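Local structure of NtrC family transcriptional regulator (Clostridium acetobutylicum ATCC 824, 2Q5C) at residues Asn18-Leu23 / Pro31-Ala36; Lys43-Leu48 / Asp63-Ser68. The protein probably acts as an NtrC-family transcriptional activator that binds ATP and specific DNA sequences, this chain being its N-terminal PrpR-type portion. One frame throughout, in Å; residues are numbered along the deposited sequence.

Interaction 1 of 2, residues Asn18-Leu23 / Pro31-Ala36. With SO4 (sulfate ion), chain F; SO4 (sulfate ion), chain D.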
ATOM      1  N   ASN A  18     -10.672   0.220   9.163  0.50 21.93           N
ATOM      2  CA  ASN A  18     -11.945  -0.052   9.827  0.50 22.58           C
ATOM      3  C   ASN A  18     -12.387  -1.515   9.742  0.50 21.67           C
ATOM      4  O   ASN A  18     -13.104  -2.013  10.612  0.50 22.88           O
ATOM      5  CB  ASN A  18     -13.050   0.859   9.293  0.50 23.49           C
ATOM      6  CG  ASN A  18     -12.777   2.323   9.549  0.50 26.36           C
ATOM      7  OD1 ASN A  18     -12.990   3.163   8.669  0.50 29.45           O
ATOM      8  ND2 ASN A  18     -12.317   2.644  10.757  0.50 27.83           N
ATOM      9  N   LEU A  19     -11.966  -2.215   8.695  1.00 21.44           N
ATOM     10  CA  LEU A  19     -12.277  -3.627   8.568  1.00 20.15           C
ATOM     11  C   LEU A  19     -11.472  -4.506   9.563  1.00 20.17           C
ATOM     12  O   LEU A  19     -11.957  -5.515  10.072  1.00 21.03           O
ATOM     13  CB  LEU A  19     -11.995  -4.076   7.132  1.00 21.48           C
ATOM     14  CG  LEU A  19     -12.142  -5.565   6.817  1.00 21.18           C
ATOM     15  CD1 LEU A  19     -13.594  -6.056   7.081  1.00 22.78           C
ATOM     16  CD2 LEU A  19     -11.761  -5.805   5.366  1.00 22.82           C
ATOM     17  N   PHE A  20     -10.222  -4.109   9.807  1.00 19.40           N
ATOM     18  CA  PHE A  20      -9.303  -4.983  10.524  1.00 19.42           C
ATOM     19  C   PHE A  20      -9.830  -5.434  11.908  1.00 19.34           C
ATOM     20  O   PHE A  20      -9.755  -6.618  12.232  1.00 19.78           O
ATOM     21  CB  PHE A  20      -7.944  -4.277  10.588  1.00 18.39           C
ATOM     22  CG  PHE A  20      -6.806  -5.094  11.172  1.00 16.58           C
ATOM     23  CD1 PHE A  20      -6.303  -6.187  10.478  1.00 18.46           C
ATOM     24  CD2 PHE A  20      -6.180  -4.719  12.364  1.00 17.12           C
ATOM     25  CE1 PHE A  20      -5.227  -6.925  10.998  1.00 18.43           C
ATOM     26  CE2 PHE A  20      -5.090  -5.459  12.872  1.00 19.09           C
ATOM     27  CZ  PHE A  20      -4.633  -6.536  12.176  1.00 17.76           C
ATOM     28  N   PRO A  21     -10.361  -4.512  12.740  1.00 19.85           N
ATOM     29  CA  PRO A  21     -10.888  -4.991  14.023  1.00 20.78           C
ATOM     30  C   PRO A  21     -12.067  -5.950  13.908  1.00 21.68           C
ATOM     31  O   PRO A  21     -12.294  -6.745  14.822  1.00 23.28           O
ATOM     32  CB  PRO A  21     -11.338  -3.710  14.750  1.00 21.89           C
ATOM     33  CG  PRO A  21     -10.800  -2.601  13.989  1.00 24.12           C
ATOM     34  CD  PRO A  21     -10.391  -3.043  12.632  1.00 19.98           C
ATOM     35  N   LYS A  22     -12.821  -5.861  12.812  1.00 21.06           N
ATOM     36  CA  LYS A  22     -13.921  -6.802  12.590  1.00 22.42           C
ATOM     37  C   LYS A  22     -13.381  -8.173  12.303  1.00 22.20           C
ATOM     38  O   LYS A  22     -13.893  -9.179  12.826  1.00 24.25           O
ATOM     39  CB  LYS A  22     -14.840  -6.344  11.458  1.00 22.86           C
ATOM     40  CG  LYS A  22     -15.424  -4.973  11.703  1.00 24.97           C
ATOM     41  CD  LYS A  22     -16.170  -4.492  10.466  1.00 29.60           C
ATOM     42  CE  LYS A  22     -16.543  -3.026  10.598  1.00 31.85           C
ATOM     43  NZ  LYS A  22     -17.279  -2.564   9.398  1.00 36.85           N
ATOM     44  N   LEU A  23     -12.309  -8.228  11.513  1.00 21.39           N
ATOM     45  CA  LEU A  23     -11.682  -9.516  11.234  1.00 21.61           C
ATOM     46  C   LEU A  23     -11.006 -10.087  12.466  1.00 21.83           C
ATOM     47  O   LEU A  23     -10.960 -11.304  12.652  1.00 22.76           O
ATOM     48  CB  LEU A  23     -10.716  -9.422  10.059  1.00 21.03           C
ATOM     49  CG  LEU A  23     -11.307  -8.917   8.736  1.00 20.56           C
ATOM     50  CD1 LEU A  23     -10.254  -8.830   7.652  1.00 22.77           C
ATOM     51  CD2 LEU A  23     -12.441  -9.835   8.285  1.00 22.53           C
ATOM     52  N   PRO A  31      -6.549  -6.506  17.799  1.00 18.15           N
ATOM     53  CA  PRO A  31      -6.069  -5.631  16.737  1.00 18.21           C
ATOM     54  C   PRO A  31      -5.443  -4.363  17.263  1.00 18.53           C
ATOM     55  O   PRO A  31      -5.912  -3.771  18.250  1.00 18.99           O
ATOM     56  CB  PRO A  31      -7.353  -5.260  16.001  1.00 19.13           C
ATOM     57  CG  PRO A  31      -8.414  -5.222  17.110  1.00 19.50           C
ATOM     58  CD  PRO A  31      -7.984  -6.264  18.108  1.00 19.13           C
ATOM     59  N   ILE A  32      -4.412  -3.909  16.569  1.00 17.52           N
ATOM     60  CA  ILE A  32      -3.829  -2.594  16.762  1.00 17.78           C
ATOM     61  C   ILE A  32      -3.850  -1.968  15.383  1.00 18.05           C
ATOM     62  O   ILE A  32      -3.455  -2.626  14.419  1.00 17.85           O
ATOM     63  CB  ILE A  32      -2.376  -2.667  17.304  1.00 18.77           C
ATOM     64  CG1 ILE A  32      -2.359  -3.288  18.713  1.00 20.29           C
ATOM     65  CG2 ILE A  32      -1.775  -1.274  17.361  1.00 20.27           C
ATOM     66  CD1 ILE A  32      -2.274  -4.825  18.771  1.00 24.52           C
ATOM     67  N   THR A  33      -4.339  -0.750  15.239  1.00 17.50           N
ATOM     68  CA  THR A  33      -4.281  -0.045  13.950  1.00 18.88           C
ATOM     69  C   THR A  33      -3.545   1.268  14.117  1.00 18.65           C
ATOM     70  O   THR A  33      -3.702   1.947  15.145  1.00 19.91           O
ATOM     71  CB  THR A  33      -5.666   0.213  13.345  1.00 20.06           C
ATOM     72  OG1 THR A  33      -6.437   0.978  14.275  1.00 23.23           O
ATOM     73  CG2 THR A  33      -6.392  -1.085  13.040  1.00 20.07           C
ATOM     74  N   LYS A  34      -2.716   1.608  13.134  1.00 18.02           N
ATOM     75  CA  LYS A  34      -1.972   2.868  13.148  1.00 18.58           C
ATOM     76  C   LYS A  34      -1.961   3.418  11.740  1.00 19.31           C
ATOM     77  O   LYS A  34      -1.803   2.681  10.758  1.00 18.94           O
ATOM     78  CB  LYS A  34      -0.518   2.680  13.625  1.00 20.26           C
ATOM     79  CG  LYS A  34      -0.392   2.055  15.026  1.00 21.89           C
ATOM     80  CD  LYS A  34      -0.780   3.052  16.146  1.00 25.12           C
ATOM     81  CE  LYS A  34      -0.645   2.403  17.519  1.00 28.26           C
ATOM     82  NZ  LYS A  34      -1.300   3.190  18.634  1.00 31.95           N
ATOM     83  N   THR A  35      -2.122   4.732  11.626  1.00 20.04           N
ATOM     84  CA  THR A  35      -2.203   5.372  10.337  1.00 20.90           C
ATOM     85  C   THR A  35      -0.851   5.965  10.008  1.00 20.09           C
ATOM     86  O   THR A  35      -0.434   6.972  10.621  1.00 21.31           O
ATOM     87  CB  THR A  35      -3.300   6.474  10.362  1.00 20.52           C
ATOM     88  OG1 THR A  35      -4.549   5.855  10.687  1.00 25.26           O
ATOM     89  CG2 THR A  35      -3.415   7.177   9.007  1.00 23.30           C
ATOM     90  N   ALA A  36      -0.151   5.333   9.072  1.00 20.07           N
ATOM     91  CA  ALA A  36       1.202   5.781   8.727  1.00 19.07           C
ATOM     92  C   ALA A  36       1.692   5.090   7.476  1.00 18.59           C
ATOM     93  O   ALA A  36       1.146   4.068   7.082  1.00 18.95           O
ATOM     94  CB  ALA A  36       2.165   5.467   9.890  1.00 19.41           C
TER
HETATM   95  S   SO4 F 606      -3.576   6.463  14.568  0.75 46.58           S
HETATM   96  O1  SO4 F 606      -2.204   6.221  14.119  0.75 42.31           O
HETATM   97  O2  SO4 F 606      -3.862   7.897  14.496  0.75 46.62           O
HETATM   98  O3  SO4 F 606      -4.533   5.773  13.708  0.75 46.16           O
HETATM   99  O4  SO4 F 606      -3.707   6.001  15.952  0.75 46.65           O
HETATM  100  S   SO4 D 602       0.954   2.438  21.621  0.60 33.63           S
HETATM  101  O1  SO4 D 602       1.600   3.379  20.701  0.60 33.97           O
HETATM  102  O2  SO4 D 602       0.565   3.194  22.812  0.60 34.36           O
HETATM  103  O3  SO4 D 602      -0.202   1.853  20.978  0.60 32.48           O
HETATM  104  O4  SO4 D 602       1.897   1.372  21.984  0.60 34.69           O
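In the first beta-alpha-beta unit of the chain, helix 14-27 returns antiparallel over strand 30-35, and Phe20 reaches from it onto Pro31, Ile32 and Thr33. Over the short segments the two axes come within 8.3 Å of each other. The ring of Phe20 swings out with CG anti to the backbone N (chi1 -174°), which carries one side of the ring, CD2 and CE2, to the strand. There CD2 sits 3.7 Å from CG2 of Thr33 and 3.9 Å from CB of Pro31, while CE2 lies 3.6 Å from the carbonyl O of Ile32; all three partners meet the ring obliquely. With OG1 of Thr33 between the backbone N and the carbonyl carbon (chi1 58°), CG2 falls opposite the carbonyl carbon, beside N, and it is this methyl that meets the ring. Next to the ring, two prolines pack together, CB of Pro21 resting 4.1 Å from CG of Pro31.

This strand is an outermost one of a four-stranded parallel sheet in order 2-1-3-4, and its neighbour is strand 6-11, whose Ile7 and Leu9 also touch Phe20. Phe29 meets the Phe20 ring as well, so the buried ring lies between helix, sheet and Phe29. Beyond the apolar patch, Lys34 and Thr35 bind two sulfates, probably from the crystallisation liquor. Thr35 N gives a nearly straight bond (174°) to O1 of one sulfate, 2.9 Å long. Lys34, kinked at its second torsion, extends to the other and donates from NZ to O3 at 2.9 Å.

Interaction 2 of 2, residues Lys43-Leu48 / Asp63-Ser68; sequences KIAFGL and DYIKKS. With SO4 (sulfate ion), chain E.
The hydroxyl of Tyr64 is gripped twice: OH donates to O4 of a sulfate at 2.6 Å and receives the backbone N of Glu128. The sulfate oxygen lies at the ring edge, near the ring plane, 3.3 Å from CE2 of Tyr64. This anion, probably from the crystallisation liquor, is bound by Asp129 N too, so it joins Tyr64 to the loop that follows strand 119-125 of the second sheet.

The contact proper lies further along the helix. CB of Ala45 packs 3.9 Å from CG2 of Ile65, a branch anti to its own backbone N, with CG1 of Ile65 close by on the same methyl. Both side chains are buried, and both also rest on Ile10 and Ile55: helices 38-48 and 59-66 pack side by side over the central strands 6-11 and 54-58 of the parallel sheet, in the layered alpha/beta arrangement of this lobe. At the outer rim, chi1 of -173° points the Phe46 ring away from its own N and lays its edge against Ser68; the carbonyl O of Ser68 lies in the ring plane, 3.3 Å from CD1 of Phe46.

Ser68 in turn is tied back to its own segment. Its OG donates to Tyr64 O at 2.8 Å; the hydroxyl approaches at 148° to the C=O, slightly tilted from the carbonyl plane. Lys67 NZ makes a salt bridge to the syn side of Asp63 OD1, 2.9 Å long. The other oxygen of that carboxylate, OD2, reaches across to Tyr102 and Lys103.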
ATOM      1  N   LYS A  43       9.069   3.665  12.107  1.00 18.92           N
ATOM      2  CA  LYS A  43       9.298   4.114  13.494  1.00 19.05           C
ATOM      3  C   LYS A  43       8.192   3.607  14.432  1.00 19.81           C
ATOM      4  O   LYS A  43       8.442   3.132  15.543  1.00 21.11           O
ATOM      5  CB  LYS A  43       9.415   5.636  13.564  1.00 20.32           C
ATOM      6  CG  LYS A  43       9.611   6.135  15.001  1.00 21.83           C
ATOM      7  CD  LYS A  43       9.885   7.619  15.030  1.00 26.54           C
ATOM      8  CE  LYS A  43      10.093   8.110  16.481  1.00 30.09           C
ATOM      9  NZ  LYS A  43      10.538   9.562  16.482  1.00 32.79           N
ATOM     10  N   ILE A  44       6.948   3.680  13.974  1.00 19.42           N
ATOM     11  CA  ILE A  44       5.829   3.174  14.773  1.00 19.65           C
ATOM     12  C   ILE A  44       5.940   1.648  14.933  1.00 19.18           C
ATOM     13  O   ILE A  44       5.752   1.121  16.046  1.00 19.21           O
ATOM     14  CB  ILE A  44       4.493   3.581  14.119  1.00 19.92           C
ATOM     15  CG1 ILE A  44       4.275   5.084  14.246  1.00 21.21           C
ATOM     16  CG2 ILE A  44       3.315   2.808  14.738  1.00 20.28           C
ATOM     17  CD1 ILE A  44       3.231   5.628  13.251  1.00 21.32           C
ATOM     18  N   ALA A  45       6.266   0.929  13.859  1.00 18.00           N
ATOM     19  CA  ALA A  45       6.471  -0.516  13.936  1.00 18.44           C
ATOM     20  C   ALA A  45       7.595  -0.880  14.915  1.00 18.37           C
ATOM     21  O   ALA A  45       7.445  -1.798  15.723  1.00 19.51           O
ATOM     22  CB  ALA A  45       6.762  -1.080  12.582  1.00 18.51           C
ATOM     23  N   PHE A  46       8.688  -0.142  14.846  1.00 19.24           N
ATOM     24  CA  PHE A  46       9.814  -0.400  15.730  1.00 19.58           C
ATOM     25  C   PHE A  46       9.368  -0.233  17.183  1.00 20.29           C
ATOM     26  O   PHE A  46       9.715  -1.043  18.049  1.00 22.15           O
ATOM     27  CB  PHE A  46      10.969   0.548  15.392  1.00 20.15           C
ATOM     28  CG  PHE A  46      12.220   0.235  16.135  1.00 21.07           C
ATOM     29  CD1 PHE A  46      13.163  -0.610  15.567  1.00 21.86           C
ATOM     30  CD2 PHE A  46      12.417   0.731  17.424  1.00 23.06           C
ATOM     31  CE1 PHE A  46      14.351  -0.937  16.288  1.00 23.66           C
ATOM     32  CE2 PHE A  46      13.578   0.412  18.150  1.00 23.88           C
ATOM     33  CZ  PHE A  46      14.526  -0.431  17.577  1.00 21.92           C
ATOM     34  N   GLY A  47       8.560   0.787  17.436  1.00 20.58           N
ATOM     35  CA  GLY A  47       8.081   1.075  18.810  1.00 21.43           C
ATOM     36  C   GLY A  47       7.123   0.012  19.319  1.00 22.27           C
ATOM     37  O   GLY A  47       7.009  -0.194  20.521  1.00 24.32           O
ATOM     38  N   LEU A  48       6.423  -0.658  18.405  1.00 21.11           N
ATOM     39  CA  LEU A  48       5.431  -1.686  18.754  1.00 21.92           C
ATOM     40  C   LEU A  48       5.970  -3.099  18.828  1.00 21.76           C
ATOM     41  O   LEU A  48       5.288  -4.018  19.302  1.00 22.09           O
ATOM     42  CB  LEU A  48       4.334  -1.708  17.686  1.00 22.03           C
ATOM     43  CG  LEU A  48       3.274  -0.621  17.767  1.00 24.22           C
ATOM     44  CD1 LEU A  48       2.455  -0.658  16.501  1.00 24.68           C
ATOM     45  CD2 LEU A  48       2.388  -0.872  18.975  1.00 25.84           C
ATOM     46  N   ASP A  63       8.194  -2.898   3.048  0.50 21.91           N
ATOM     47  CA  ASP A  63       9.639  -2.995   2.868  0.50 22.69           C
ATOM     48  C   ASP A  63      10.372  -2.207   3.959  0.50 22.11           C
ATOM     49  O   ASP A  63      11.341  -2.696   4.559  0.50 22.61           O
ATOM     50  CB  ASP A  63       9.989  -2.467   1.477  0.50 23.18           C
ATOM     51  CG  ASP A  63      11.412  -2.772   1.069  0.50 24.90           C
ATOM     52  OD1 ASP A  63      11.935  -3.841   1.443  0.50 28.80           O
ATOM     53  OD2 ASP A  63      11.988  -1.943   0.347  0.50 25.52           O
ATOM     54  N   TYR A  64       9.910  -0.995   4.243  1.00 21.08           N
ATOM     55  CA  TYR A  64      10.481  -0.180   5.323  1.00 20.52           C
ATOM     56  C   TYR A  64      10.351  -0.870   6.674  1.00 20.51           C
ATOM     57  O   TYR A  64      11.274  -0.857   7.489  1.00 21.08           O
ATOM     58  CB  TYR A  64       9.818   1.205   5.347  1.00 20.72           C
ATOM     59  CG  TYR A  64      10.427   2.154   4.326  1.00 21.42           C
ATOM     60  CD1 TYR A  64      10.047   2.126   2.995  1.00 23.46           C
ATOM     61  CD2 TYR A  64      11.408   3.054   4.721  1.00 24.38           C
ATOM     62  CE1 TYR A  64      10.666   2.974   2.054  1.00 22.97           C
ATOM     63  CE2 TYR A  64      12.010   3.917   3.812  1.00 22.90           C
ATOM     64  CZ  TYR A  64      11.606   3.866   2.487  1.00 20.74           C
ATOM     65  OH  TYR A  64      12.242   4.706   1.605  1.00 23.22           O
ATOM     66  N   ILE A  65       9.199  -1.490   6.901  1.00 19.28           N
ATOM     67  CA  ILE A  65       8.993  -2.191   8.167  1.00 19.11           C
ATOM     68  C   ILE A  65       9.843  -3.451   8.251  1.00 20.88           C
ATOM     69  O   ILE A  65      10.474  -3.681   9.293  1.00 21.29           O
ATOM     70  CB  ILE A  65       7.491  -2.490   8.357  1.00 18.23           C
ATOM     71  CG1 ILE A  65       6.772  -1.168   8.600  1.00 16.71           C
ATOM     72  CG2 ILE A  65       7.249  -3.441   9.559  1.00 18.33           C
ATOM     73  CD1 ILE A  65       5.249  -1.253   8.652  1.00 18.64           C
ATOM     74  N   LYS A  66       9.875  -4.252   7.197  1.00 21.78           N
ATOM     75  CA  LYS A  66      10.586  -5.522   7.286  1.00 23.84           C
ATOM     76  C   LYS A  66      12.064  -5.300   7.588  1.00 24.99           C
ATOM     77  O   LYS A  66      12.644  -6.082   8.334  1.00 25.60           O
ATOM     78  CB  LYS A  66      10.439  -6.326   6.008  1.00 24.11           C
ATOM     79  CG  LYS A  66      11.055  -7.735   6.105  1.00 28.99           C
ATOM     80  CD  LYS A  66      10.806  -8.537   4.833  1.00 35.36           C
ATOM     81  CE  LYS A  66      10.743 -10.038   5.127  1.00 38.74           C
ATOM     82  NZ  LYS A  66       9.438 -10.411   5.775  1.00 40.92           N
ATOM     83  N   LYS A  67      12.642  -4.242   7.040  1.00 26.02           N
ATOM     84  CA  LYS A  67      14.085  -3.990   7.211  1.00 27.40           C
ATOM     85  C   LYS A  67      14.419  -3.428   8.579  1.00 28.77           C
ATOM     86  O   LYS A  67      15.600  -3.307   8.921  1.00 30.42           O
ATOM     87  CB  LYS A  67      14.627  -3.064   6.117  1.00 28.69           C
ATOM     88  CG  LYS A  67      14.529  -3.666   4.730  1.00 29.79           C
ATOM     89  CD  LYS A  67      15.329  -2.868   3.716  1.00 35.80           C
ATOM     90  CE  LYS A  67      14.886  -3.137   2.287  1.00 38.69           C
ATOM     91  NZ  LYS A  67      14.720  -4.585   1.995  1.00 41.39           N
ATOM     92  N   SER A  68      13.415  -3.070   9.377  1.00 27.71           N
ATOM     93  CA  SER A  68      13.722  -2.442  10.665  1.00 27.94           C
ATOM     94  C   SER A  68      13.174  -3.124  11.923  1.00 27.43           C
ATOM     95  O   SER A  68      13.481  -2.690  13.040  1.00 27.76           O
ATOM     96  CB  SER A  68      13.377  -0.956  10.648  1.00 29.84           C
ATOM     97  OG  SER A  68      12.079  -0.742  10.174  1.00 31.29           O
TER
HETATM   98  S   SO4 E 604      14.798   6.845   2.427  0.70 37.45           S
HETATM   99  O1  SO4 E 604      16.190   7.164   2.114  0.70 38.53           O
HETATM  100  O2  SO4 E 604      14.428   7.301   3.765  0.70 39.72           O
HETATM  101  O3  SO4 E 604      13.983   7.544   1.437  0.70 35.96           O
HETATM  102  O4  SO4 E 604      14.628   5.398   2.354  0.70 32.61           O

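Interactions 1 and 2 belong to the same four-stranded sheet but to its two faces: helix 14-27 lies over Ile7 and Leu9 of strand 6-11, helix 38-48 over Ala8 and Ile10. Their centres are about 17 Å apart. Strand 30-35 leads directly into helix 38-48, and the two meet again in space, with Ala36 CB 3.5 Å from Ile44 CD1 and Lys34 CG 3.8 Å from Ile44 CG2. Of the sulfates, the one at Thr35 and the one at Tyr64 occupy separate places, the first in interaction 1 and the second in interaction 2, while Lys34 holds a third.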